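Local coordinates for protein mRNA-capping enzyme subunit alpha (Saccharomyces cerevisiae, PDB 3KYH) that transfers GMP from GTP to the 5'-diphosphate end of RNA through a covalent enzyme-GMP intermediate, the second step of mRNA capping, at residues C[73-84]-C[125-136]. Numbering follows the deposited sequence.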
ATOM      1  N   THR C  73     -28.633  44.540  -8.825  1.00 74.39           N
ATOM      2  CA  THR C  73     -29.083  43.739  -7.676  1.00 77.12           C
ATOM      3  C   THR C  73     -28.046  42.690  -7.284  1.00 83.08           C
ATOM      4  O   THR C  73     -27.535  41.979  -8.160  1.00 91.35           O
ATOM      5  CB  THR C  73     -30.390  42.991  -7.945  1.00 81.63           C
ATOM      6  OG1 THR C  73     -30.370  42.433  -9.264  1.00 78.78           O
ATOM      7  CG2 THR C  73     -31.583  43.911  -7.812  1.00 93.79           C
ATOM      8  N   ASP C  74     -27.721  42.615  -5.992  1.00 84.52           N
ATOM      9  CA  ASP C  74     -26.723  41.662  -5.473  1.00 89.25           C
ATOM     10  C   ASP C  74     -27.369  40.418  -4.840  1.00 90.37           C
ATOM     11  O   ASP C  74     -27.251  40.135  -3.625  1.00 87.59           O
ATOM     12  CB  ASP C  74     -25.709  42.340  -4.531  1.00 89.49           C
ATOM     13  CG  ASP C  74     -24.501  41.446  -4.211  1.00 87.19           C
ATOM     14  OD1 ASP C  74     -24.645  40.470  -3.431  1.00103.12           O
ATOM     15  OD2 ASP C  74     -23.380  41.745  -4.691  1.00 76.99           O
ATOM     16  N   GLY C  75     -28.062  39.672  -5.696  1.00 87.84           N
ATOM     17  CA  GLY C  75     -28.637  38.401  -5.280  1.00 90.14           C
ATOM     18  C   GLY C  75     -27.848  37.226  -5.828  1.00 90.35           C
ATOM     19  O   GLY C  75     -26.607  37.289  -5.988  1.00 92.40           O
ATOM     20  N   LEU C  76     -28.594  36.155  -6.114  1.00 81.21           N
ATOM     21  CA  LEU C  76     -28.028  34.926  -6.622  1.00 71.29           C
ATOM     22  C   LEU C  76     -28.546  34.781  -8.021  1.00 72.29           C
ATOM     23  O   LEU C  76     -29.650  34.263  -8.179  1.00 76.61           O
ATOM     24  CB  LEU C  76     -28.488  33.740  -5.771  1.00 66.27           C
ATOM     25  CG  LEU C  76     -27.687  32.436  -5.915  1.00 68.86           C
ATOM     26  CD1 LEU C  76     -26.286  32.565  -5.310  1.00 85.01           C
ATOM     27  CD2 LEU C  76     -28.395  31.222  -5.313  1.00 58.04           C
ATOM     28  N   ARG C  77     -27.800  35.286  -9.013  1.00 73.59           N
ATOM     29  CA  ARG C  77     -28.205  35.146 -10.425  1.00 74.26           C
ATOM     30  C   ARG C  77     -28.458  33.680 -10.789  1.00 71.47           C
ATOM     31  O   ARG C  77     -27.562  32.822 -10.769  1.00 62.29           O
ATOM     32  CB  ARG C  77     -27.232  35.781 -11.424  1.00 81.54           C
ATOM     33  CG  ARG C  77     -27.693  35.641 -12.902  1.00 60.03           C
ATOM     34  CD  ARG C  77     -28.092  37.007 -13.441  1.00 74.11           C
ATOM     35  NE  ARG C  77     -28.188  37.049 -14.897  1.00 57.02           N
ATOM     36  CZ  ARG C  77     -27.163  36.850 -15.726  1.00 89.47           C
ATOM     37  NH1 ARG C  77     -25.940  36.580 -15.254  1.00 75.00           N
ATOM     38  NH2 ARG C  77     -27.372  36.891 -17.040  1.00 81.06           N
ATOM     39  N   VAL C  78     -29.709  33.487 -11.189  1.00 72.06           N
ATOM     40  CA  VAL C  78     -30.421  32.225 -11.304  1.00 62.62           C
ATOM     41  C   VAL C  78     -31.463  32.482 -12.413  1.00 59.49           C
ATOM     42  O   VAL C  78     -32.339  33.357 -12.222  1.00 53.58           O
ATOM     43  CB  VAL C  78     -31.082  31.982  -9.907  1.00 58.53           C
ATOM     44  CG1 VAL C  78     -32.450  31.364  -9.975  1.00 81.07           C
ATOM     45  CG2 VAL C  78     -30.207  31.137  -9.028  1.00 46.84           C
ATOM     46  N   LEU C  79     -31.332  31.827 -13.581  1.00 54.02           N
ATOM     47  CA  LEU C  79     -32.374  32.003 -14.642  1.00 55.26           C
ATOM     48  C   LEU C  79     -33.599  31.265 -14.240  1.00 52.58           C
ATOM     49  O   LEU C  79     -33.533  30.463 -13.280  1.00 45.76           O
ATOM     50  CB  LEU C  79     -32.028  31.619 -16.098  1.00 39.95           C
ATOM     51  CG  LEU C  79     -31.790  32.823 -17.019  1.00 33.29           C
ATOM     52  CD1 LEU C  79     -30.363  32.956 -17.463  1.00 56.12           C
ATOM     53  CD2 LEU C  79     -32.603  32.733 -18.222  1.00 30.46           C
ATOM     54  N   MET C  80     -34.697  31.605 -14.922  1.00 52.53           N
ATOM     55  CA  MET C  80     -35.909  30.781 -14.832  1.00 71.79           C
ATOM     56  C   MET C  80     -36.087  29.931 -16.087  1.00 78.61           C
ATOM     57  O   MET C  80     -35.971  30.442 -17.221  1.00 92.89           O
ATOM     58  CB  MET C  80     -37.166  31.622 -14.575  1.00 70.62           C
ATOM     59  CG  MET C  80     -38.445  30.790 -14.464  1.00 63.94           C
ATOM     60  SD  MET C  80     -38.562  30.011 -12.847  1.00 85.27           S
ATOM     61  CE  MET C  80     -39.939  30.919 -12.130  1.00 41.12           C
ATOM     62  N   PHE C  81     -36.375  28.648 -15.883  1.00 74.98           N
ATOM     63  CA  PHE C  81     -36.703  27.750 -16.996  1.00 80.61           C
ATOM     64  C   PHE C  81     -38.026  27.041 -16.783  1.00 71.77           C
ATOM     65  O   PHE C  81     -38.173  26.284 -15.820  1.00 65.89           O
ATOM     66  CB  PHE C  81     -35.593  26.719 -17.199  1.00 83.35           C
ATOM     67  CG  PHE C  81     -35.765  25.845 -18.417  1.00 86.24           C
ATOM     68  CD1 PHE C  81     -36.292  26.350 -19.612  1.00 64.59           C
ATOM     69  CD2 PHE C  81     -35.273  24.534 -18.392  1.00101.64           C
ATOM     70  CE1 PHE C  81     -36.376  25.543 -20.742  1.00 90.75           C
ATOM     71  CE2 PHE C  81     -35.343  23.709 -19.514  1.00 96.23           C
ATOM     72  CZ  PHE C  81     -35.901  24.220 -20.697  1.00112.13           C
ATOM     73  N   ILE C  82     -38.991  27.312 -17.662  1.00 73.09           N
ATOM     74  CA  ILE C  82     -40.304  26.641 -17.549  1.00 74.68           C
ATOM     75  C   ILE C  82     -40.783  25.890 -18.780  1.00 77.71           C
ATOM     76  O   ILE C  82     -41.017  26.485 -19.852  1.00 71.71           O
ATOM     77  CB  ILE C  82     -41.440  27.487 -16.882  1.00 73.84           C
ATOM     78  CG1 ILE C  82     -41.317  28.987 -17.195  1.00 76.21           C
ATOM     79  CG2 ILE C  82     -41.372  27.341 -15.368  1.00 71.16           C
ATOM     80  CD1 ILE C  82     -41.817  29.392 -18.529  1.00 43.24           C
ATOM     81  N   VAL C  83     -40.881  24.568 -18.573  1.00 82.48           N
ATOM     82  CA  VAL C  83     -41.246  23.555 -19.581  1.00 91.66           C
ATOM     83  C   VAL C  83     -42.058  22.386 -18.963  1.00100.06           C
ATOM     84  O   VAL C  83     -41.900  22.076 -17.771  1.00 99.61           O
ATOM     85  CB  VAL C  83     -39.991  23.017 -20.333  1.00 91.04           C
ATOM     86  CG1 VAL C  83     -39.466  24.022 -21.345  1.00 71.34           C
ATOM     87  CG2 VAL C  83     -38.890  22.628 -19.355  1.00 91.21           C
ATOM     88  N   ILE C  84     -42.865  21.718 -19.804  1.00103.18           N
ATOM     89  CA  ILE C  84     -43.923  20.753 -19.413  1.00 95.32           C
ATOM     90  C   ILE C  84     -43.543  19.339 -19.873  1.00100.50           C
ATOM     91  O   ILE C  84     -43.786  18.972 -21.040  1.00102.07           O
ATOM     92  CB  ILE C  84     -45.278  21.129 -20.099  1.00 94.12           C
ATOM     93  CG1 ILE C  84     -45.273  22.583 -20.605  1.00 80.43           C
ATOM     94  CG2 ILE C  84     -46.482  20.756 -19.215  1.00 89.52           C
ATOM     95  CD1 ILE C  84     -46.301  22.894 -21.668  1.00 57.41           C
ATOM     96  N   LEU C 125     -51.492  27.240 -20.417  1.00 89.23           N
ATOM     97  CA  LEU C 125     -50.123  26.897 -19.996  1.00 90.97           C
ATOM     98  C   LEU C 125     -48.992  27.657 -20.728  1.00 92.85           C
ATOM     99  O   LEU C 125     -49.273  28.397 -21.669  1.00 95.48           O
ATOM    100  CB  LEU C 125     -49.939  25.366 -20.075  1.00 86.77           C
ATOM    101  CG  LEU C 125     -49.630  24.483 -18.852  1.00 67.94           C
ATOM    102  CD1 LEU C 125     -48.151  24.215 -18.798  1.00 47.92           C
ATOM    103  CD2 LEU C 125     -50.147  24.955 -17.473  1.00 51.17           C
ATOM    104  N   GLN C 126     -47.740  27.471 -20.278  1.00 90.73           N
ATOM    105  CA  GLN C 126     -46.518  28.075 -20.853  1.00 84.74           C
ATOM    106  C   GLN C 126     -45.486  26.977 -21.137  1.00 76.32           C
ATOM    107  O   GLN C 126     -45.254  26.122 -20.279  1.00 63.07           O
ATOM    108  CB  GLN C 126     -45.915  29.096 -19.872  1.00 91.03           C
ATOM    109  CG  GLN C 126     -45.018  30.176 -20.492  1.00 94.50           C
ATOM    110  CD  GLN C 126     -45.707  31.537 -20.665  1.00 99.91           C
ATOM    111  OE1 GLN C 126     -46.528  31.931 -19.812  1.00 87.55           O
ATOM    112  NE2 GLN C 126     -45.336  32.285 -21.740  1.00 53.38           N
ATOM    113  N   ASP C 127     -44.886  27.018 -22.334  1.00 79.38           N
ATOM    114  CA  ASP C 127     -43.965  25.978 -22.892  1.00 77.71           C
ATOM    115  C   ASP C 127     -42.922  26.698 -23.712  1.00 78.38           C
ATOM    116  O   ASP C 127     -43.283  27.389 -24.684  1.00 62.59           O
ATOM    117  CB  ASP C 127     -44.702  24.997 -23.842  1.00 75.30           C
ATOM    118  CG  ASP C 127     -43.768  24.001 -24.614  1.00 69.31           C
ATOM    119  OD1 ASP C 127     -42.545  24.221 -24.860  1.00 46.19           O
ATOM    120  OD2 ASP C 127     -44.325  22.975 -25.079  1.00 69.70           O
ATOM    121  N   GLY C 128     -41.658  26.434 -23.363  1.00 80.32           N
ATOM    122  CA  GLY C 128     -40.481  27.074 -23.953  1.00 83.76           C
ATOM    123  C   GLY C 128     -40.360  28.537 -23.553  1.00 84.85           C
ATOM    124  O   GLY C 128     -40.583  29.445 -24.373  1.00 78.78           O
ATOM    125  N   THR C 129     -40.022  28.773 -22.288  1.00 83.20           N
ATOM    126  CA  THR C 129     -39.910  30.148 -21.793  1.00 86.44           C
ATOM    127  C   THR C 129     -38.684  30.395 -20.892  1.00 86.94           C
ATOM    128  O   THR C 129     -38.619  29.898 -19.754  1.00 90.80           O
ATOM    129  CB  THR C 129     -41.261  30.623 -21.191  1.00 84.69           C
ATOM    130  OG1 THR C 129     -42.289  30.545 -22.192  1.00 84.03           O
ATOM    131  CG2 THR C 129     -41.181  32.040 -20.633  1.00 93.20           C
ATOM    132  N   LEU C 130     -37.716  31.145 -21.432  1.00 86.09           N
ATOM    133  CA  LEU C 130     -36.441  31.468 -20.750  1.00 88.03           C
ATOM    134  C   LEU C 130     -36.210  32.967 -20.441  1.00 84.26           C
ATOM    135  O   LEU C 130     -36.030  33.827 -21.332  1.00 67.22           O
ATOM    136  CB  LEU C 130     -35.228  30.801 -21.441  1.00 84.49           C
ATOM    137  CG  LEU C 130     -33.969  30.435 -20.629  1.00 71.40           C
ATOM    138  CD1 LEU C 130     -34.231  29.435 -19.497  1.00 40.78           C
ATOM    139  CD2 LEU C 130     -32.851  29.899 -21.526  1.00 49.99           C
ATOM    140  N   LEU C 131     -36.190  33.227 -19.135  1.00 85.95           N
ATOM    141  CA  LEU C 131     -36.211  34.578 -18.561  1.00 92.70           C
ATOM    142  C   LEU C 131     -35.163  34.728 -17.457  1.00 95.28           C
ATOM    143  O   LEU C 131     -35.154  33.962 -16.473  1.00 99.44           O
ATOM    144  CB  LEU C 131     -37.612  34.928 -18.030  1.00 88.35           C
ATOM    145  CG  LEU C 131     -38.399  33.983 -17.110  1.00 74.71           C
ATOM    146  CD1 LEU C 131     -39.867  34.362 -17.209  1.00 70.59           C
ATOM    147  CD2 LEU C 131     -38.269  32.528 -17.518  1.00 68.04           C
ATOM    148  N   ASP C 132     -34.284  35.710 -17.657  1.00 91.62           N
ATOM    149  CA  ASP C 132     -33.080  35.905 -16.850  1.00 93.14           C
ATOM    150  C   ASP C 132     -33.257  36.761 -15.606  1.00 91.58           C
ATOM    151  O   ASP C 132     -33.580  37.957 -15.702  1.00 98.60           O
ATOM    152  CB  ASP C 132     -31.945  36.440 -17.733  1.00 97.65           C
ATOM    153  CG  ASP C 132     -30.613  36.484 -17.012  1.00 95.94           C
ATOM    154  OD1 ASP C 132     -30.361  35.633 -16.132  1.00113.86           O
ATOM    155  OD2 ASP C 132     -29.827  37.399 -17.310  1.00 69.28           O
ATOM    156  N   GLY C 133     -32.967  36.163 -14.450  1.00 87.76           N
ATOM    157  CA  GLY C 133     -33.288  36.810 -13.172  1.00 94.31           C
ATOM    158  C   GLY C 133     -32.331  36.982 -11.997  1.00 90.54           C
ATOM    159  O   GLY C 133     -31.257  36.361 -11.931  1.00 90.87           O
ATOM    160  N   GLU C 134     -32.751  37.833 -11.057  1.00 83.52           N
ATOM    161  CA  GLU C 134     -32.029  37.996  -9.791  1.00 84.66           C
ATOM    162  C   GLU C 134     -32.788  37.726  -8.494  1.00 78.27           C
ATOM    163  O   GLU C 134     -33.662  38.490  -8.091  1.00 85.04           O
ATOM    164  CB  GLU C 134     -31.303  39.342  -9.724  1.00 91.83           C
ATOM    165  CG  GLU C 134     -29.794  39.232 -10.010  1.00 93.02           C
ATOM    166  CD  GLU C 134     -29.024  38.672  -8.838  1.00 81.23           C
ATOM    167  OE1 GLU C 134     -29.573  37.824  -8.110  1.00102.46           O
ATOM    168  OE2 GLU C 134     -27.879  39.094  -8.615  1.00 74.58           O
ATOM    169  N   LEU C 135     -32.435  36.638  -7.830  1.00 72.49           N
ATOM    170  CA  LEU C 135     -33.123  36.259  -6.595  1.00 79.34           C
ATOM    171  C   LEU C 135     -32.620  36.999  -5.335  1.00 83.38           C
ATOM    172  O   LEU C 135     -31.763  36.485  -4.599  1.00 74.72           O
ATOM    173  CB  LEU C 135     -33.119  34.725  -6.390  1.00 79.06           C
ATOM    174  CG  LEU C 135     -34.049  34.154  -5.296  1.00 78.15           C
ATOM    175  CD1 LEU C 135     -35.452  34.128  -5.811  1.00 84.30           C
ATOM    176  CD2 LEU C 135     -33.691  32.749  -4.818  1.00 55.28           C
ATOM    177  N   VAL C 136     -33.190  38.180  -5.076  1.00 87.62           N
ATOM    178  CA  VAL C 136     -32.902  38.969  -3.848  1.00 91.24           C
ATOM    179  C   VAL C 136     -33.679  38.493  -2.593  1.00 86.13           C
ATOM    180  O   VAL C 136     -34.453  37.531  -2.661  1.00 94.82           O
ATOM    181  CB  VAL C 136     -33.225  40.487  -4.056  1.00 93.13           C
ATOM    182  CG1 VAL C 136     -32.482  41.074  -5.254  1.00 97.13           C
ATOM    183  CG2 VAL C 136     -34.735  40.729  -4.177  1.00 93.62           C
TER
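Glu134 lays its carboxylate against the backbone turn at Thr73 to Leu76. The bend at chi2 (-76°) turns it to the amide of Gly75, which donates from above the carboxylate plane, Gly75 N to Glu134 OE2 3.0 Å. Glu134 CB and CG slide past Thr73 OG1, which is hydrogen-bonded to Lys204 NZ. The turn belongs to the KxDG signature (motif I) of covalent nucleotidyltransferases, which starts at Lys72, the lysine that carries GMP. Asp132 to Glu134 match their motif III, so the contact joins the two.

Two residues back along strand 129-139, on the same sheet face, Asp132 forms a salt bridge with Arg77. Arg77 NH2 lies 2.5 Å from Asp132 OD2, on its syn side but 27° out of the carboxylate plane, while OD2 lies in the guanidinium plane. The two flat groups are turned 60° apart. Arg77 NH2 also bonds Ser48 O. A methionine in place of Arg77 would probably leave the buried Asp132 carboxylate without its countercharge and Ser48 O without this donor.

From Met80 to Ile82 the strands pair antiparallel, with Met80 N to Leu131 O at 2.9 Å. Met80 CB packs on Leu131 CD2, while Leu130 CD1 meets Phe81 CD1 at 3.7 Å. Ile82 pairs with Thr129 through long, weak backbone bonds, and its CD1 rests 3.8 Å from Gln126 CG. Ile84 and Leu125 meet tip to tip, CD1 to CD1 3.7 Å.

Strand 91-96 pairs with the other edge of strand 76-84, and strands 146-152 and 154-158 pair with strand 129-139.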